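Local structure of alpha-(N-acetylaminomethylene)succinic acid hydrolase (Mesorhizobium loti, 3KXP) at the interface of chains A and B. The protein catalyses the last step of vitamin B6 degradation, hydrolysing (E)-2-(acetamidomethylene)succinate to succinic semialdehyde, acetate, ammonia and carbon dioxide, and works as a homodimer. Sequence-based numbering; all coordinates share one arbitrary frame. Chains: chain A/B, Alpha-(N-acetylaminomethylene)succinic acid hydrolase.

Contact 1: the interface of chains A and B. Residues chain A 255-256, 281, 283-284; chain B 303, 306-307, 310.
The C-terminal helix of chain B, residues 301-312, docks on the loop of chain A that follows helix 271-280 of the alpha/beta hydrolase fold, and B:Asn310 meets A:Asp283 there. The side-chain amide nitrogen B:Asn310 ND2 donates to the carboxylate oxygen A:Asp283 OD1 at 2.7 Å. This acceptor lies close to the amide plane, and the bond arrives on the anti lone pair of OD1, away from the other oxygen. The same nitrogen reaches the backbone carbonyl A:Asp283 O at 3.1 Å; that donor stands above the carbonyl plane, 75° out of it, and so misses the lone pairs. Both carboxylate oxygens are also held within chain A. A:Arg281 approaches side-on, NE to A:Asp283 OD2 at 3.0 Å and NH1 to A:Asp283 OD1 at 2.9 Å, each on a syn lone pair, the second pair being a salt bridge. OD1 therefore accepts from the guanidinium and the partner's amide on opposite lone pairs, an arrangement that should fix the carboxylate's rotation. With chi1 at 63°, the A:Asp283 CG sits between its backbone N and carbonyl carbon, which turns the carboxylate back toward A:Arg281. Packed over one face of that guanidinium is A:Leu284 CG. The aliphatic part of B:Lys306 passes slantwise over A:Asp283, its CB 3.8 Å from A:Asp283 CB and its CD nearest OD1. A bend at chi2 (-60°) carries its ammonium past OD1 toward a bridging water, 2.6 Å from B:Lys306 NZ. The water also lies 2.9 Å from the amide oxygen B:Asn310 OD1 and lies in the guanidinium plane near A:Arg281 NH1, so it joins both subunits. The bound guanidinium and the nearby ammonium would probably favour a charged A:Asp283. By coupling helix 301-312 to an aspartate held by its own arginine, the patch helps hold the homodimer together and probably helps set the register of its subunits.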
# COMPACT_ATOMS: atom_id res chain seq x y z
N THR A 255 -2.41 -0.15 -15.01
CA THR A 255 -3.47 0.72 -14.49
C THR A 255 -4.18 0.17 -13.26
O THR A 255 -4.98 0.87 -12.65
CB THR A 255 -4.54 1.00 -15.57
OG1 THR A 255 -5.22 -0.22 -15.88
CG2 THR A 255 -3.90 1.53 -16.84
N LYS A 256 -3.88 -1.07 -12.89
CA LYS A 256 -4.51 -1.67 -11.72
C LYS A 256 -3.59 -1.57 -10.51
O LYS A 256 -2.37 -1.42 -10.65
CB LYS A 256 -4.86 -3.14 -12.01
CG LYS A 256 -5.65 -3.34 -13.30
CD LYS A 256 -6.83 -2.39 -13.37
CE LYS A 256 -7.92 -2.75 -12.38
NZ LYS A 256 -8.83 -3.77 -12.95
N ARG A 281 6.90 5.15 -10.50
CA ARG A 281 5.51 5.03 -10.09
C ARG A 281 5.40 5.33 -8.60
O ARG A 281 5.28 4.43 -7.78
CB ARG A 281 4.98 3.61 -10.36
CG ARG A 281 4.80 3.27 -11.84
CD ARG A 281 3.80 4.21 -12.50
NE ARG A 281 2.49 4.18 -11.85
CZ ARG A 281 1.56 3.27 -12.08
NH1 ARG A 281 0.40 3.32 -11.43
NH2 ARG A 281 1.77 2.31 -12.98
N ASP A 283 3.01 6.41 -6.96
CA ASP A 283 1.69 6.08 -6.42
C ASP A 283 1.51 4.64 -5.96
O ASP A 283 0.57 4.34 -5.22
CB ASP A 283 0.63 6.41 -7.47
CG ASP A 283 0.78 5.57 -8.72
OD1 ASP A 283 -0.03 4.63 -8.92
OD2 ASP A 283 1.72 5.83 -9.50
N LEU A 284 2.38 3.73 -6.38
CA LEU A 284 2.25 2.33 -5.99
C LEU A 284 2.74 2.08 -4.56
O LEU A 284 3.92 2.30 -4.26
CB LEU A 284 3.01 1.43 -6.98
CG LEU A 284 2.50 1.48 -8.43
CD1 LEU A 284 3.40 0.64 -9.35
CD2 LEU A 284 1.05 0.97 -8.46
N ILE B 303 -1.05 12.34 -7.87
CA ILE B 303 -0.38 11.21 -7.25
C ILE B 303 -1.11 10.83 -5.97
O ILE B 303 -1.21 9.65 -5.63
CB ILE B 303 1.10 11.55 -6.91
CG1 ILE B 303 1.88 11.81 -8.20
CG2 ILE B 303 1.73 10.42 -6.11
CD1 ILE B 303 3.26 12.40 -7.97
N LYS B 306 -4.36 8.92 -6.96
CA LYS B 306 -3.94 7.61 -7.45
C LYS B 306 -3.50 6.68 -6.31
O LYS B 306 -3.86 5.50 -6.31
CB LYS B 306 -2.80 7.78 -8.45
CG LYS B 306 -3.05 7.16 -9.83
CD LYS B 306 -3.29 5.66 -9.75
CE LYS B 306 -3.48 5.06 -11.14
NZ LYS B 306 -3.86 3.62 -11.09
N ALA B 307 -2.75 7.21 -5.35
CA ALA B 307 -2.29 6.40 -4.22
C ALA B 307 -3.48 5.95 -3.40
O ALA B 307 -3.50 4.83 -2.90
CB ALA B 307 -1.32 7.19 -3.35
N ASN B 310 -5.29 3.08 -5.38
CA ASN B 310 -4.54 1.82 -5.46
C ASN B 310 -4.74 1.05 -4.16
O ASN B 310 -4.79 -0.18 -4.15
CB ASN B 310 -3.04 2.07 -5.66
CG ASN B 310 -2.71 2.55 -7.05
OD1 ASN B 310 -3.32 2.12 -8.03
ND2 ASN B 310 -1.72 3.43 -7.16
O HOH W 1 -2.23 1.58 -10.72

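Contact 2: the interface of chains A and B. Residues chain A 264, 288, 290; chain B 279, 282.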
# COMPACT_ATOMS: atom_id res chain seq x y z
N GLU A 264 14.41 -6.67 2.68
CA GLU A 264 15.47 -5.76 3.10
C GLU A 264 16.85 -6.15 2.58
O GLU A 264 17.59 -5.30 2.09
CB GLU A 264 15.52 -5.65 4.62
CG GLU A 264 16.73 -4.90 5.14
CD GLU A 264 16.80 -4.86 6.65
OE1 GLU A 264 16.56 -5.91 7.29
OE2 GLU A 264 17.12 -3.79 7.20
N VAL A 288 8.65 -2.95 2.62
CA VAL A 288 10.02 -3.48 2.70
C VAL A 288 10.05 -4.35 3.95
O VAL A 288 9.86 -3.87 5.07
CB VAL A 288 11.08 -2.33 2.83
CG1 VAL A 288 12.48 -2.92 2.98
CG2 VAL A 288 11.05 -1.44 1.59
N PRO A 290 11.72 -6.37 6.82
CA PRO A 290 12.96 -6.49 7.59
C PRO A 290 13.31 -7.95 7.84
O PRO A 290 12.43 -8.78 8.07
CB PRO A 290 12.62 -5.75 8.90
CG PRO A 290 11.51 -4.82 8.51
CD PRO A 290 10.68 -5.68 7.60
N ARG B 279 9.90 0.36 10.65
CA ARG B 279 10.47 -0.77 11.36
C ARG B 279 9.52 -1.16 12.49
O ARG B 279 9.50 -2.31 12.93
CB ARG B 279 11.88 -0.43 11.88
CG ARG B 279 12.83 -0.05 10.74
CD ARG B 279 14.29 -0.28 11.07
NE ARG B 279 14.60 -1.71 11.13
CZ ARG B 279 15.35 -2.35 10.25
NH1 ARG B 279 15.88 -1.72 9.21
NH2 ARG B 279 15.58 -3.65 10.40
N PRO B 282 6.37 -2.72 9.70
CA PRO B 282 6.80 -3.00 8.32
C PRO B 282 5.70 -3.50 7.38
O PRO B 282 5.87 -3.50 6.16
CB PRO B 282 7.91 -4.04 8.51
CG PRO B 282 7.47 -4.78 9.75
CD PRO B 282 7.02 -3.65 10.65
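B:Arg279 NH1, a terminal guanidinium nitrogen, donates to the carboxylate oxygen A:Glu264 OE2 at 3.1 Å, a hydrogen bond that is also a salt bridge. The bond is nearly straight at the hydrogen, and OE2 lies at the guanidinium edge, in its plane. Seen from the acceptor the fit is less regular: NH1 comes from above the carboxylate plane, 36° out of it, and the two flat groups are turned 45° apart. The second terminal nitrogen, B:Arg279 NH2, stays 3.6 Å from the same A:Glu264 OE2, so the pair is not a parallel two-pronged match. The glutamate reaches across with CG anti to the backbone N (chi1 170°) and an extended chain beyond it, whereas the arginine, at the end of helix 271-280, bends at chi3 to bring its guanidinium against A:Glu264. Beside the ion pair two proline rings meet at about a right angle. A:Pro290 CD lies 3.3 Å from B:Pro282 CB, tighter than a usual carbon contact, with the neighbouring A:Pro290 CG also touching B:Pro282 CB at 3.7 Å. A:Pro290 CB lies 3.9 Å from B:Arg279 NH2, so that one proline ring touches both partner residues. Rigid rings and a directed charge pair together give this edge of the homodimer close packing and electrostatic complementarity.

The C-alpha centres of contact 1 and contact 2 lie about 21 Å apart, at separate places on one two-fold interface, and each has a twin with the chains exchanged. Both draw on the stretch 279-284: contact 1 on the loop after helix 271-280 in chain A, contact 2 on the helix end (279) and that loop (282) in chain B. One short segment thus serves both patches. The centre of contact 2 lies about 11 Å from A:Asp166, that of contact 1 about 17 Å. Neither includes a catalytic residue; a role in assembly is likelier, though the structure alone does not show whether dimerisation affects catalysis.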